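Local coordinates for protein SPT6 (PDB 2XP1) that probably binds RNA polymerase II through noncanonical tandem SH2 domains as part of its role in transcription elongation, at residues 16-21 with 35-40; 52-57 with 129-134; 101-106 with 123-128. All coordinates share one frame; numbering follows the deposited sequence.

Contact 1: 16-21 with 35-40. With SO4 (sulfate ion), chain B.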
loop_
_atom_site.group_PDB
_atom_site.type_symbol
_atom_site.label_atom_id
_atom_site.label_comp_id
_atom_site.label_asym_id
_atom_site.label_seq_id
_atom_site.Cartn_x
_atom_site.Cartn_y
_atom_site.Cartn_z
ATOM N N LEU A 16 21.637 -15.121 -0.751
ATOM C CA LEU A 16 20.838 -15.007 -1.954
ATOM C C LEU A 16 21.483 -14.150 -2.987
ATOM O O LEU A 16 21.026 -14.110 -4.115
ATOM C CB LEU A 16 19.436 -14.517 -1.645
ATOM C CG LEU A 16 18.635 -15.691 -1.071
ATOM C CD1 LEU A 16 17.780 -15.150 0.016
ATOM C CD2 LEU A 16 17.793 -16.376 -2.093
ATOM N N PHE A 17 22.549 -13.449 -2.597
ATOM C CA PHE A 17 23.264 -12.575 -3.513
ATOM C C PHE A 17 24.065 -13.385 -4.524
ATOM O O PHE A 17 24.898 -14.219 -4.144
ATOM C CB PHE A 17 24.186 -11.626 -2.755
ATOM C CG PHE A 17 25.023 -10.760 -3.657
ATOM C CD1 PHE A 17 24.496 -9.565 -4.189
ATOM C CD2 PHE A 17 26.320 -11.113 -3.967
ATOM C CE1 PHE A 17 25.262 -8.765 -5.057
ATOM C CE2 PHE A 17 27.079 -10.315 -4.819
ATOM C CZ PHE A 17 26.530 -9.139 -5.369
ATOM N N LYS A 18 23.811 -13.139 -5.806
ATOM C CA LYS A 18 24.537 -13.753 -6.909
ATOM C C LYS A 18 25.249 -12.647 -7.672
ATOM O O LYS A 18 24.689 -11.568 -7.920
ATOM C CB LYS A 18 23.595 -14.511 -7.850
ATOM C CG LYS A 18 22.818 -15.694 -7.213
ATOM C CD LYS A 18 23.430 -17.076 -7.519
ATOM C CE LYS A 18 22.525 -18.262 -7.119
ATOM N NZ LYS A 18 22.174 -18.295 -5.627
ATOM N N ASN A 19 26.499 -12.918 -8.023
ATOM C CA ASN A 19 27.301 -11.978 -8.761
ATOM C C ASN A 19 26.935 -12.086 -10.228
ATOM O O ASN A 19 27.701 -12.621 -11.015
ATOM C CB ASN A 19 28.802 -12.266 -8.523
ATOM C CG ASN A 19 29.735 -11.252 -9.233
ATOM O OD1 ASN A 19 29.398 -10.060 -9.367
ATOM N ND2 ASN A 19 30.913 -11.735 -9.697
ATOM N N PHE A 20 25.743 -11.631 -10.589
ATOM C CA PHE A 20 25.269 -11.683 -11.979
ATOM C C PHE A 20 24.904 -10.307 -12.460
ATOM O O PHE A 20 24.499 -9.461 -11.676
ATOM C CB PHE A 20 23.964 -12.480 -12.084
ATOM C CG PHE A 20 24.088 -13.955 -11.803
ATOM C CD1 PHE A 20 25.282 -14.635 -11.984
ATOM C CD2 PHE A 20 22.980 -14.671 -11.398
ATOM C CE1 PHE A 20 25.355 -16.000 -11.742
ATOM C CE2 PHE A 20 23.046 -16.028 -11.166
ATOM C CZ PHE A 20 24.228 -16.693 -11.331
ATOM N N ASN A 21 24.966 -10.106 -13.768
ATOM C CA ASN A 21 24.382 -8.929 -14.405
ATOM C C ASN A 21 22.951 -9.273 -14.784
ATOM O O ASN A 21 22.463 -10.354 -14.435
ATOM C CB ASN A 21 25.218 -8.536 -15.655
ATOM C CG ASN A 21 25.249 -9.628 -16.708
ATOM O OD1 ASN A 21 24.337 -10.465 -16.787
ATOM N ND2 ASN A 21 26.298 -9.627 -17.532
ATOM N N ASP A 35 12.928 -19.047 -8.181
ATOM C CA ASP A 35 11.944 -18.067 -8.605
ATOM C C ASP A 35 12.480 -16.649 -8.582
ATOM O O ASP A 35 11.883 -15.778 -9.227
ATOM C CB ASP A 35 10.751 -18.109 -7.666
ATOM C CG ASP A 35 9.850 -19.291 -7.925
ATOM O OD1 ASP A 35 9.990 -19.947 -8.995
ATOM O OD2 ASP A 35 9.001 -19.549 -7.040
ATOM N N PHE A 36 13.565 -16.411 -7.817
ATOM C CA PHE A 36 14.162 -15.072 -7.653
ATOM C C PHE A 36 15.601 -15.158 -7.154
ATOM O O PHE A 36 16.051 -16.183 -6.676
ATOM C CB PHE A 36 13.354 -14.253 -6.647
ATOM C CG PHE A 36 13.502 -14.740 -5.250
ATOM C CD1 PHE A 36 14.476 -14.205 -4.428
ATOM C CD2 PHE A 36 12.676 -15.744 -4.765
ATOM C CE1 PHE A 36 14.638 -14.654 -3.120
ATOM C CE2 PHE A 36 12.822 -16.211 -3.468
ATOM C CZ PHE A 36 13.814 -15.665 -2.637
ATOM N N LEU A 37 16.332 -14.069 -7.265
ATOM C CA LEU A 37 17.685 -14.022 -6.689
ATOM C C LEU A 37 17.892 -12.563 -6.513
ATOM O O LEU A 37 17.032 -11.785 -6.898
ATOM C CB LEU A 37 18.740 -14.597 -7.653
ATOM C CG LEU A 37 18.741 -14.094 -9.105
ATOM C CD1 LEU A 37 19.394 -12.763 -9.192
ATOM C CD2 LEU A 37 19.443 -15.121 -10.079
ATOM N N ILE A 38 19.008 -12.192 -5.927
ATOM C CA ILE A 38 19.390 -10.803 -5.815
ATOM C C ILE A 38 20.689 -10.712 -6.558
ATOM O O ILE A 38 21.564 -11.558 -6.367
ATOM C CB ILE A 38 19.596 -10.485 -4.357
ATOM C CG1 ILE A 38 18.237 -10.517 -3.658
ATOM C CG2 ILE A 38 20.390 -9.214 -4.134
ATOM C CD1 ILE A 38 18.383 -10.547 -2.211
ATOM N N ARG A 39 20.807 -9.734 -7.442
ATOM C CA ARG A 39 22.005 -9.607 -8.253
ATOM C C ARG A 39 22.723 -8.320 -7.901
ATOM O O ARG A 39 22.194 -7.534 -7.118
ATOM C CB ARG A 39 21.656 -9.612 -9.730
ATOM C CG ARG A 39 20.774 -8.448 -10.208
ATOM C CD ARG A 39 20.726 -8.407 -11.745
ATOM N NE ARG A 39 19.774 -7.400 -12.215
ATOM C CZ ARG A 39 20.055 -6.105 -12.364
ATOM N NH1 ARG A 39 21.305 -5.628 -12.112
ATOM N NH2 ARG A 39 19.096 -5.283 -12.787
ATOM N N LYS A 40 23.913 -8.125 -8.474
ATOM C CA LYS A 40 24.730 -6.902 -8.317
ATOM C C LYS A 40 24.070 -5.729 -9.056
ATOM O O LYS A 40 23.450 -5.945 -10.091
ATOM C CB LYS A 40 26.157 -7.172 -8.848
ATOM C CG LYS A 40 26.887 -5.957 -9.409
ATOM C CD LYS A 40 27.936 -6.315 -10.531
ATOM C CE LYS A 40 27.706 -5.514 -11.856
ATOM N NZ LYS A 40 28.491 -4.221 -12.014
HETATM S S SO4 B . 21.045 -1.863 -12.822
HETATM O O1 SO4 B . 19.850 -2.698 -12.829
HETATM O O2 SO4 B . 22.213 -2.565 -12.337
HETATM O O3 SO4 B . 20.755 -0.739 -11.939
HETATM O O4 SO4 B . 21.361 -1.368 -14.154
#
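K18 N donates an almost straight bond to I38 O (2.8 Å, 170° at the hydrogen), while the bond from I38 N to L16 O is weak at 3.3 Å. The pair forms a parallel bridge between F17 and I38, within the SH2 beta-alpha-beta unit of strand 17-18, helix 22-31 and strand 36-40. F17 crosses I38 at about a right angle and takes I38 CG2 at its ring edge, 4.1 Å from CD1. The F20 ring likewise meets L37 CD2 edge-on, 3.8 Å from its own CD2, with K18 CB over one face. L16 CD2 touches F36 CE1 at 3.7 Å, and helix 80-100 packs on both residues and on I38. R39 CB lies 3.4 Å from F20 O, and the R39 chain runs extended to NE. Its guanidinium meets a sulfate, probably from the crystallisation liquor, NH2 bonding O1 (2.7 Å) and NH1 bonding O2 (3.2 Å). H60 ND1 also bonds R39 NH2, while S42 and Y46 hydroxyls hold the ion. F36-L37-I38-R39 corresponds to the FLVR motif, with isoleucine third and R39 probably its arginine; the two-pronged grip is consistent with a phosphate-binding pocket.

Contact 2: 52-57 with 129-134. With SO4 (sulfate ion), chain C.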
loop_
_atom_site.group_PDB
_atom_site.type_symbol
_atom_site.label_atom_id
_atom_site.label_comp_id
_atom_site.label_asym_id
_atom_site.label_seq_id
_atom_site.Cartn_x
_atom_site.Cartn_y
_atom_site.Cartn_z
ATOM N N LYS A 52 11.397 -13.989 -11.354
ATOM C CA LYS A 52 10.956 -14.566 -12.622
ATOM C C LYS A 52 9.425 -14.662 -12.601
ATOM O O LYS A 52 8.856 -15.406 -11.806
ATOM C CB LYS A 52 11.581 -15.965 -12.778
ATOM C CG LYS A 52 10.877 -16.902 -13.752
ATOM C CD LYS A 52 11.661 -18.209 -14.014
ATOM C CE LYS A 52 11.574 -19.202 -12.846
ATOM N NZ LYS A 52 12.595 -20.334 -12.990
ATOM N N PHE A 53 8.746 -13.886 -13.433
ATOM C CA PHE A 53 7.272 -13.962 -13.470
ATOM C C PHE A 53 6.838 -15.113 -14.349
ATOM O O PHE A 53 5.866 -15.802 -14.024
ATOM C CB PHE A 53 6.659 -12.642 -13.921
ATOM C CG PHE A 53 6.358 -11.713 -12.784
ATOM C CD1 PHE A 53 7.237 -11.602 -11.711
ATOM C CD2 PHE A 53 5.239 -10.917 -12.800
ATOM C CE1 PHE A 53 6.972 -10.741 -10.661
ATOM C CE2 PHE A 53 4.954 -10.068 -11.731
ATOM C CZ PHE A 53 5.815 -9.980 -10.683
ATOM N N ALA A 54 7.600 -15.331 -15.423
ATOM C CA ALA A 54 7.383 -16.363 -16.415
ATOM C C ALA A 54 8.697 -16.453 -17.173
ATOM O O ALA A 54 9.545 -15.554 -17.064
ATOM C CB ALA A 54 6.256 -15.977 -17.373
ATOM N N SER A 55 8.848 -17.541 -17.919
ATOM C CA SER A 55 10.009 -17.844 -18.771
ATOM C C SER A 55 10.751 -16.665 -19.416
ATOM O O SER A 55 11.978 -16.701 -19.566
ATOM C CB SER A 55 9.560 -18.769 -19.896
ATOM O OG SER A 55 9.159 -20.033 -19.402
ATOM N N ASP A 56 10.000 -15.659 -19.855
ATOM C CA ASP A 56 10.597 -14.495 -20.477
ATOM C C ASP A 56 10.123 -13.225 -19.816
ATOM O O ASP A 56 10.250 -12.161 -20.401
ATOM C CB ASP A 56 10.291 -14.446 -21.977
ATOM C CG ASP A 56 8.827 -14.229 -22.263
ATOM O OD1 ASP A 56 7.985 -14.565 -21.395
ATOM O OD2 ASP A 56 8.517 -13.738 -23.368
ATOM N N VAL A 57 9.588 -13.317 -18.599
ATOM C CA VAL A 57 9.215 -12.105 -17.849
ATOM C C VAL A 57 9.972 -12.001 -16.553
ATOM O O VAL A 57 9.798 -12.821 -15.649
ATOM C CB VAL A 57 7.716 -12.017 -17.591
ATOM C CG1 VAL A 57 7.379 -10.683 -16.903
ATOM C CG2 VAL A 57 6.939 -12.167 -18.923
ATOM N N PHE A 129 0.648 -12.339 -18.446
ATOM C CA PHE A 129 1.616 -11.358 -17.956
ATOM C C PHE A 129 2.048 -10.516 -19.103
ATOM O O PHE A 129 2.183 -11.022 -20.204
ATOM C CB PHE A 129 2.839 -12.034 -17.349
ATOM C CG PHE A 129 2.570 -12.581 -15.997
ATOM C CD1 PHE A 129 2.614 -13.928 -15.771
ATOM C CD2 PHE A 129 2.214 -11.748 -14.964
ATOM C CE1 PHE A 129 2.352 -14.437 -14.524
ATOM C CE2 PHE A 129 1.916 -12.265 -13.735
ATOM C CZ PHE A 129 1.987 -13.631 -13.525
ATOM N N SER A 130 2.259 -9.238 -18.806
ATOM C CA SER A 130 2.756 -8.254 -19.772
ATOM C C SER A 130 4.241 -8.452 -19.984
ATOM O O SER A 130 4.994 -8.588 -19.009
ATOM C CB SER A 130 2.556 -6.809 -19.236
ATOM O OG SER A 130 3.087 -5.843 -20.164
ATOM N N ARG A 131 4.649 -8.417 -21.256
ATOM C CA ARG A 131 6.065 -8.399 -21.650
ATOM C C ARG A 131 6.566 -6.950 -21.862
ATOM O O ARG A 131 7.758 -6.659 -21.665
ATOM C CB ARG A 131 6.282 -9.244 -22.916
ATOM C CG ARG A 131 6.392 -10.753 -22.666
ATOM C CD ARG A 131 5.063 -11.422 -22.214
ATOM N NE ARG A 131 5.259 -12.860 -22.013
ATOM C CZ ARG A 131 4.442 -13.703 -21.374
ATOM N NH1 ARG A 131 3.273 -13.329 -20.835
ATOM N NH2 ARG A 131 4.825 -14.969 -21.283
ATOM N N LYS A 132 5.660 -6.053 -22.251
ATOM C CA LYS A 132 5.984 -4.638 -22.408
ATOM C C LYS A 132 6.248 -4.010 -21.054
ATOM O O LYS A 132 7.109 -3.129 -20.936
ATOM C CB LYS A 132 4.866 -3.888 -23.147
ATOM C CG LYS A 132 4.447 -4.528 -24.455
ATOM C CD LYS A 132 3.750 -3.521 -25.396
ATOM C CE LYS A 132 3.241 -4.190 -26.692
ATOM N NZ LYS A 132 3.021 -3.256 -27.847
ATOM N N TYR A 133 5.532 -4.476 -20.027
ATOM C CA TYR A 133 5.738 -3.976 -18.666
ATOM C C TYR A 133 5.882 -5.094 -17.638
ATOM O O TYR A 133 4.937 -5.443 -16.920
ATOM C CB TYR A 133 4.706 -2.886 -18.265
ATOM C CG TYR A 133 4.599 -1.769 -19.311
ATOM C CD1 TYR A 133 3.684 -1.861 -20.347
ATOM C CD2 TYR A 133 5.445 -0.656 -19.284
ATOM C CE1 TYR A 133 3.592 -0.869 -21.333
ATOM C CE2 TYR A 133 5.360 0.357 -20.280
ATOM C CZ TYR A 133 4.422 0.232 -21.293
ATOM O OH TYR A 133 4.291 1.188 -22.278
ATOM N N PRO A 134 7.087 -5.677 -17.571
ATOM C CA PRO A 134 7.281 -6.817 -16.699
ATOM C C PRO A 134 6.854 -6.411 -15.324
ATOM O O PRO A 134 7.306 -5.371 -14.825
ATOM C CB PRO A 134 8.803 -7.003 -16.718
ATOM C CG PRO A 134 9.208 -6.485 -18.047
ATOM C CD PRO A 134 8.309 -5.333 -18.321
HETATM S S SO4 C . 1.652 -6.414 -23.250
HETATM O O1 SO4 C . 1.325 -5.949 -24.602
HETATM O O2 SO4 C . 2.925 -7.146 -23.294
HETATM O O3 SO4 C . 0.615 -7.310 -22.750
HETATM O O4 SO4 C . 1.740 -5.266 -22.359
#
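V57 holds CG2 anti to its carbonyl carbon, and R131 bends at chi2 (69°), which turns CD away from an extended course; V57 CG2 lies over one face of the R131 guanidinium, offset toward the rim of the group and 3.6 Å from NE. The two side chains cross at about a right angle. D56 OD1 forms a salt bridge with the same group through two weak, bent bonds, from NE at 3.3 Å and NH2 at 3.2 Å. R131 NH1 makes a shorter bond, 2.6 Å to F129 O close to the guanidinium plane, and NH2 has a weak further partner in N106 O. The 52-57 side is a type I turn from A54 to V57 with a classic beta bulge that sets two residues, F53 and A54, against V57, where the chain turns a corner at F53 between strands 46-52 and 57-65. The apolar part of the contact is F53, which turns its edge to the face of F129 in an offset edge-to-face pair, centroids 5.4 Å apart and planes at 65°; L95 of helix 80-100 touches both rings. V57 CG1 packs 4.0 Å from P134 CB. S130 OG accepts from Y133 N, an ST motif, and donates to sulfate O4 at 2.6 Å. R131 N and K132 N share sulfate O2, in a loop probably equivalent to the phosphate loop of SH2 domains.

Contact 3: 101-106 with 123-128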
loop_
_atom_site.group_PDB
_atom_site.type_symbol
_atom_site.label_atom_id
_atom_site.label_comp_id
_atom_site.label_asym_id
_atom_site.label_seq_id
_atom_site.Cartn_x
_atom_site.Cartn_y
_atom_site.Cartn_z
ATOM N N HIS A 101 -5.150 -19.775 -12.113
ATOM C CA HIS A 101 -6.512 -19.390 -12.470
ATOM C C HIS A 101 -6.967 -20.009 -13.774
ATOM O O HIS A 101 -6.190 -20.077 -14.743
ATOM C CB HIS A 101 -6.675 -17.885 -12.538
ATOM C CG HIS A 101 -8.088 -17.442 -12.359
ATOM N ND1 HIS A 101 -8.890 -17.079 -13.417
ATOM C CD2 HIS A 101 -8.857 -17.343 -11.245
ATOM C CE1 HIS A 101 -10.090 -16.762 -12.963
ATOM N NE2 HIS A 101 -10.095 -16.909 -11.647
ATOM N N ALA A 102 -8.231 -20.459 -13.778
ATOM C CA ALA A 102 -8.896 -20.897 -14.992
ATOM C C ALA A 102 -8.603 -19.957 -16.174
ATOM O O ALA A 102 -8.290 -20.438 -17.265
ATOM C CB ALA A 102 -10.419 -21.034 -14.762
ATOM N N LYS A 103 -8.659 -18.636 -15.939
ATOM C CA LYS A 103 -8.580 -17.614 -16.994
ATOM C C LYS A 103 -7.165 -17.101 -17.340
ATOM O O LYS A 103 -7.016 -16.238 -18.211
ATOM C CB LYS A 103 -9.498 -16.421 -16.657
ATOM C CG LYS A 103 -10.976 -16.741 -16.569
ATOM C CD LYS A 103 -11.640 -16.724 -17.942
ATOM C CE LYS A 103 -11.714 -18.102 -18.569
ATOM N NZ LYS A 103 -12.877 -18.900 -18.056
ATOM N N TYR A 104 -6.137 -17.622 -16.662
ATOM C CA TYR A 104 -4.745 -17.298 -16.992
ATOM C C TYR A 104 -4.206 -18.082 -18.190
ATOM O O TYR A 104 -4.369 -19.303 -18.246
ATOM C CB TYR A 104 -3.855 -17.592 -15.803
ATOM C CG TYR A 104 -2.391 -17.307 -16.063
ATOM C CD1 TYR A 104 -1.867 -16.025 -15.855
ATOM C CD2 TYR A 104 -1.529 -18.315 -16.524
ATOM C CE1 TYR A 104 -0.515 -15.750 -16.085
ATOM C CE2 TYR A 104 -0.165 -18.050 -16.759
ATOM C CZ TYR A 104 0.335 -16.768 -16.534
ATOM O OH TYR A 104 1.678 -16.490 -16.761
ATOM N N PHE A 105 -3.544 -17.383 -19.119
ATOM C CA PHE A 105 -2.736 -18.022 -20.172
ATOM C C PHE A 105 -1.275 -17.588 -20.109
ATOM O O PHE A 105 -0.973 -16.490 -19.653
ATOM C CB PHE A 105 -3.283 -17.721 -21.568
ATOM C CG PHE A 105 -4.631 -18.289 -21.812
ATOM C CD1 PHE A 105 -5.770 -17.616 -21.380
ATOM C CD2 PHE A 105 -4.772 -19.523 -22.456
ATOM C CE1 PHE A 105 -7.030 -18.156 -21.581
ATOM C CE2 PHE A 105 -6.026 -20.073 -22.672
ATOM C CZ PHE A 105 -7.164 -19.389 -22.238
ATOM N N ASN A 106 -0.388 -18.454 -20.608
ATOM C CA ASN A 106 1.069 -18.215 -20.696
ATOM C C ASN A 106 1.545 -17.310 -21.812
ATOM O O ASN A 106 2.600 -16.689 -21.688
ATOM C CB ASN A 106 1.836 -19.527 -20.813
ATOM C CG ASN A 106 2.085 -20.168 -19.470
ATOM O OD1 ASN A 106 1.451 -21.186 -19.133
ATOM N ND2 ASN A 106 2.993 -19.566 -18.672
ATOM N N VAL A 123 -19.092 -11.410 -22.714
ATOM C CA VAL A 123 -17.722 -10.912 -22.704
ATOM C C VAL A 123 -16.749 -12.050 -22.441
ATOM O O VAL A 123 -16.914 -12.819 -21.491
ATOM C CB VAL A 123 -17.507 -9.859 -21.627
ATOM C CG1 VAL A 123 -16.049 -9.384 -21.644
ATOM C CG2 VAL A 123 -18.476 -8.715 -21.851
ATOM N N VAL A 124 -15.746 -12.134 -23.307
ATOM C CA VAL A 124 -14.706 -13.138 -23.254
ATOM C C VAL A 124 -13.481 -12.442 -22.731
ATOM O O VAL A 124 -13.134 -11.353 -23.192
ATOM C CB VAL A 124 -14.407 -13.700 -24.655
ATOM C CG1 VAL A 124 -13.350 -14.764 -24.575
ATOM C CG2 VAL A 124 -15.670 -14.284 -25.278
ATOM N N TYR A 125 -12.813 -13.038 -21.759
ATOM C CA TYR A 125 -11.675 -12.356 -21.202
ATOM C C TYR A 125 -10.605 -13.315 -20.842
ATOM O O TYR A 125 -10.887 -14.473 -20.571
ATOM C CB TYR A 125 -12.075 -11.555 -19.978
ATOM C CG TYR A 125 -12.697 -12.358 -18.867
ATOM C CD1 TYR A 125 -11.922 -12.814 -17.801
ATOM C CD2 TYR A 125 -14.062 -12.673 -18.878
ATOM C CE1 TYR A 125 -12.499 -13.542 -16.751
ATOM C CE2 TYR A 125 -14.643 -13.402 -17.845
ATOM C CZ TYR A 125 -13.849 -13.825 -16.775
ATOM O OH TYR A 125 -14.408 -14.557 -15.743
ATOM N N ALA A 126 -9.369 -12.819 -20.820
ATOM C CA ALA A 126 -8.225 -13.680 -20.574
ATOM C C ALA A 126 -7.249 -12.914 -19.771
ATOM O O ALA A 126 -7.338 -11.693 -19.725
ATOM C CB ALA A 126 -7.599 -14.124 -21.891
ATOM N N PHE A 127 -6.318 -13.614 -19.127
ATOM C CA PHE A 127 -5.231 -12.939 -18.399
ATOM C C PHE A 127 -3.902 -13.515 -18.840
ATOM O O PHE A 127 -3.791 -14.703 -19.012
ATOM C CB PHE A 127 -5.323 -13.135 -16.883
ATOM C CG PHE A 127 -6.504 -12.512 -16.254
ATOM C CD1 PHE A 127 -7.728 -13.196 -16.212
ATOM C CD2 PHE A 127 -6.394 -11.270 -15.644
ATOM C CE1 PHE A 127 -8.848 -12.642 -15.616
ATOM C CE2 PHE A 127 -7.493 -10.677 -15.032
ATOM C CZ PHE A 127 -8.757 -11.380 -15.010
ATOM N N TYR A 128 -2.904 -12.645 -18.997
ATOM C CA TYR A 128 -1.535 -13.031 -19.283
ATOM C C TYR A 128 -0.579 -11.958 -18.779
ATOM O O TYR A 128 -0.961 -10.802 -18.657
ATOM C CB TYR A 128 -1.344 -13.284 -20.769
ATOM C CG TYR A 128 -1.844 -12.201 -21.719
ATOM C CD1 TYR A 128 -0.983 -11.187 -22.172
ATOM C CD2 TYR A 128 -3.158 -12.216 -22.201
ATOM C CE1 TYR A 128 -1.418 -10.214 -23.056
ATOM C CE2 TYR A 128 -3.606 -11.240 -23.089
ATOM C CZ TYR A 128 -2.725 -10.248 -23.503
ATOM O OH TYR A 128 -3.149 -9.281 -24.372
#
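K103 O accepts from F127 N at 2.9 Å and F105 N donates to F127 O at 2.7 Å, a nearly straight bond (176° at the hydrogen), which bridges the backbones of Y104 and F127. The single bridge lays the segment that follows helix 80-100 along strand 124-129, an edge strand of the antiparallel sheet in the second SH2 domain. Y104 CA also approaches F127 O in a CA-H...O contact. Among the side chains, K103 does most: its chain bends at chi2 (-84°) and CD sits over the face of the Y125 ring, 4.0 Å from the centroid, in a CH-pi contact, while the two side chains cross at about a right angle. Farther out NZ is too distant for more than a weak cation-pi attraction. K103 CB meets the edge of F127 at CD1 (3.7 Å). F105 CD1 packs 4.0 Å from A126 CB, with A111 touching both residues. Y128 CB lies 3.4 Å from F105 O. A type I turn from H101 to Y104 leads in; there H101 NE2 bonds D168, and ND1 accepts K103 N at 3.0 Å, the donor tilted 35° from the imidazole plane.

In the fold
The three contacts are spread along the tandem, one in each SH2 unit and one between them. Contact 1 closes first along the chain; 52-57 follows, and contact 3 falls wholly between the two segments of contact 2. Contact 1 belongs to the mixed first sheet and contact 3 borders the second, antiparallel sheet, their centres 31 Å apart on opposite sides of the chain's centre. Contact 2 lies between them, 18 Å from contact 1 and 15 Å from contact 3 (centre to centre). D35 and K52 pair through their backbones, and F129 meets the ring of Y104. Helix 80-100 packs on contacts 1 and 2 and leads into 101-106, consistent with two SH2 units packed together through a shared helix.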